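Local atomic coordinates of manganese-dependent inorganic pyrophosphatase (Methanocaldococcus jannaschii, PDB entry 2EB0), a protein that hydrolyses inorganic diphosphate to two phosphates, using manganese ions as cofactor. Residues Val20-Phe24 against Leu25-Pro29. Sequence-based numbering, arbitrary orientation.
Sequences VLAYF and LDCYP
Phe24, whose CB lies 4.1 Å from Leu25 CD1, turns one face of its ring to Tyr23, with Tyr23 CD2 standing 3.8 Å above the ring plane over its centre. The phenol of Tyr23 in turn has a cation-pi partner in Lys130, while its OH is hydrogen-bonded to Glu131 O. The pyrrolidine of Pro29 meets the methyl of Ala22 through CB and CD, the nearer being Pro29 CB at 3.8 Å from Ala22 CB.

Between these groups the helix ends in a Schellman motif. Asp26 takes the left-handed conformation (phi 56°), which brings Cys27 N within 3.0 Å of Ala22 O for the six-to-one bond; the inner bond, Asp26 N to Tyr23 O at 3.5 Å, is weak. The hydrophobic pair of the motif is present too, Cys27 SG lying 4.4 Å from Ala22 CB. Helix 12-25 is thus terminated and the chain redirected into strand 28-31, which lies beside strand 2-5 in the beta-alpha-beta crossover of the DHH domain. The carboxylate of Asp26 forms a salt bridge with Lys130, whose NZ also reaches Tyr23 O.

In the last helical turn, Leu25 N donates to Leu21 O at 2.7 Å. Beside this bond the two leucine side chains cross at a slant, tightly, with Leu21 CG 3.5 Å from Leu25 CD2. Leu21 extends with CG anti to its nitrogen (chi1 -171°), bringing CD1 against both methyls of Leu25. Replacing Leu21 with alanine would remove the branch that Leu25 CD1 and CD2 pack on, and would probably leave a gap against Val4, Ile63 and Val65 of the parallel sheet.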
loop_
_atom_site.group_PDB
_atom_site.type_symbol
_atom_site.label_atom_id
_atom_site.label_comp_id
_atom_site.label_asym_id
_atom_site.label_seq_id
_atom_site.Cartn_x
_atom_site.Cartn_y
_atom_site.Cartn_z
ATOM N N VAL B 20 -14.987 14.793 -4.246
ATOM C CA VAL B 20 -13.944 15.780 -4.016
ATOM C C VAL B 20 -12.644 15.462 -4.759
ATOM O O VAL B 20 -12.057 16.344 -5.380
ATOM C CB VAL B 20 -13.693 15.942 -2.497
ATOM C CG1 VAL B 20 -12.656 17.031 -2.233
ATOM C CG2 VAL B 20 -15.016 16.292 -1.808
ATOM N N LEU B 21 -12.207 14.207 -4.732
ATOM C CA LEU B 21 -10.976 13.865 -5.430
ATOM C C LEU B 21 -11.175 14.014 -6.937
ATOM O O LEU B 21 -10.288 14.495 -7.641
ATOM C CB LEU B 21 -10.523 12.443 -5.085
ATOM C CG LEU B 21 -9.128 12.048 -5.588
ATOM C CD1 LEU B 21 -8.102 13.075 -5.126
ATOM C CD2 LEU B 21 -8.759 10.658 -5.063
ATOM N N ALA B 22 -12.345 13.616 -7.425
ATOM C CA ALA B 22 -12.657 13.735 -8.846
ATOM C C ALA B 22 -12.583 15.204 -9.248
ATOM O O ALA B 22 -12.111 15.539 -10.332
ATOM C CB ALA B 22 -14.036 13.195 -9.127
ATOM N N TYR B 23 -13.059 16.075 -8.368
ATOM C CA TYR B 23 -13.030 17.515 -8.613
ATOM C C TYR B 23 -11.585 17.994 -8.756
ATOM O O TYR B 23 -11.265 18.757 -9.661
ATOM C CB TYR B 23 -13.702 18.250 -7.449
ATOM C CG TYR B 23 -13.383 19.724 -7.350
ATOM C CD1 TYR B 23 -14.012 20.656 -8.174
ATOM C CD2 TYR B 23 -12.461 20.188 -6.417
ATOM C CE1 TYR B 23 -13.731 22.027 -8.068
ATOM C CE2 TYR B 23 -12.168 21.550 -6.302
ATOM C CZ TYR B 23 -12.807 22.461 -7.129
ATOM O OH TYR B 23 -12.510 23.803 -7.010
ATOM N N PHE B 24 -10.717 17.545 -7.852
ATOM C CA PHE B 24 -9.307 17.931 -7.876
ATOM C C PHE B 24 -8.537 17.284 -9.025
ATOM O O PHE B 24 -7.645 17.894 -9.603
ATOM C CB PHE B 24 -8.630 17.552 -6.552
ATOM C CG PHE B 24 -8.977 18.460 -5.406
ATOM C CD1 PHE B 24 -9.522 17.947 -4.241
ATOM C CD2 PHE B 24 -8.730 19.825 -5.483
ATOM C CE1 PHE B 24 -9.816 18.774 -3.171
ATOM C CE2 PHE B 24 -9.024 20.658 -4.413
ATOM C CZ PHE B 24 -9.566 20.131 -3.258
ATOM N N LEU B 25 -8.879 16.044 -9.346
ATOM C CA LEU B 25 -8.199 15.323 -10.413
ATOM C C LEU B 25 -8.846 15.556 -11.767
ATOM O O LEU B 25 -8.381 15.040 -12.777
ATOM C CB LEU B 25 -8.174 13.827 -10.093
ATOM C CG LEU B 25 -7.039 13.301 -9.212
ATOM C CD1 LEU B 25 -6.696 14.278 -8.110
ATOM C CD2 LEU B 25 -7.458 11.965 -8.632
ATOM N N ASP B 26 -9.921 16.335 -11.777
ATOM C CA ASP B 26 -10.651 16.656 -12.999
ATOM C C ASP B 26 -11.147 15.458 -13.795
ATOM O O ASP B 26 -11.049 15.436 -15.020
ATOM C CB ASP B 26 -9.807 17.555 -13.913
ATOM C CG ASP B 26 -9.850 19.013 -13.495
ATOM O OD1 ASP B 26 -10.960 19.585 -13.448
ATOM O OD2 ASP B 26 -8.779 19.589 -13.216
ATOM N N CYS B 27 -11.669 14.453 -13.106
ATOM C CA CYS B 27 -12.211 13.298 -13.801
ATOM C C CYS B 27 -13.625 13.059 -13.297
ATOM O O CYS B 27 -14.191 13.920 -12.623
ATOM C CB CYS B 27 -11.323 12.064 -13.606
ATOM S SG CYS B 27 -10.964 11.627 -11.912
ATOM N N TYR B 28 -14.205 11.908 -13.620
ATOM C CA TYR B 28 -15.576 11.621 -13.208
ATOM C C TYR B 28 -15.762 10.915 -11.867
ATOM O O TYR B 28 -15.092 9.921 -11.574
ATOM C CB TYR B 28 -16.282 10.778 -14.272
ATOM C CG TYR B 28 -16.168 11.310 -15.680
ATOM C CD1 TYR B 28 -16.458 12.644 -15.970
ATOM C CD2 TYR B 28 -15.781 10.476 -16.728
ATOM C CE1 TYR B 28 -16.361 13.134 -17.266
ATOM C CE2 TYR B 28 -15.684 10.956 -18.029
ATOM C CZ TYR B 28 -15.975 12.285 -18.292
ATOM O OH TYR B 28 -15.879 12.763 -19.580
ATOM N N PRO B 29 -16.686 11.426 -11.036
ATOM C CA PRO B 29 -16.976 10.830 -9.731
ATOM C C PRO B 29 -17.958 9.690 -9.981
ATOM O O PRO B 29 -18.750 9.743 -10.927
ATOM C CB PRO B 29 -17.625 11.975 -8.970
ATOM C CG PRO B 29 -18.387 12.675 -10.053
ATOM C CD PRO B 29 -17.362 12.726 -11.171
#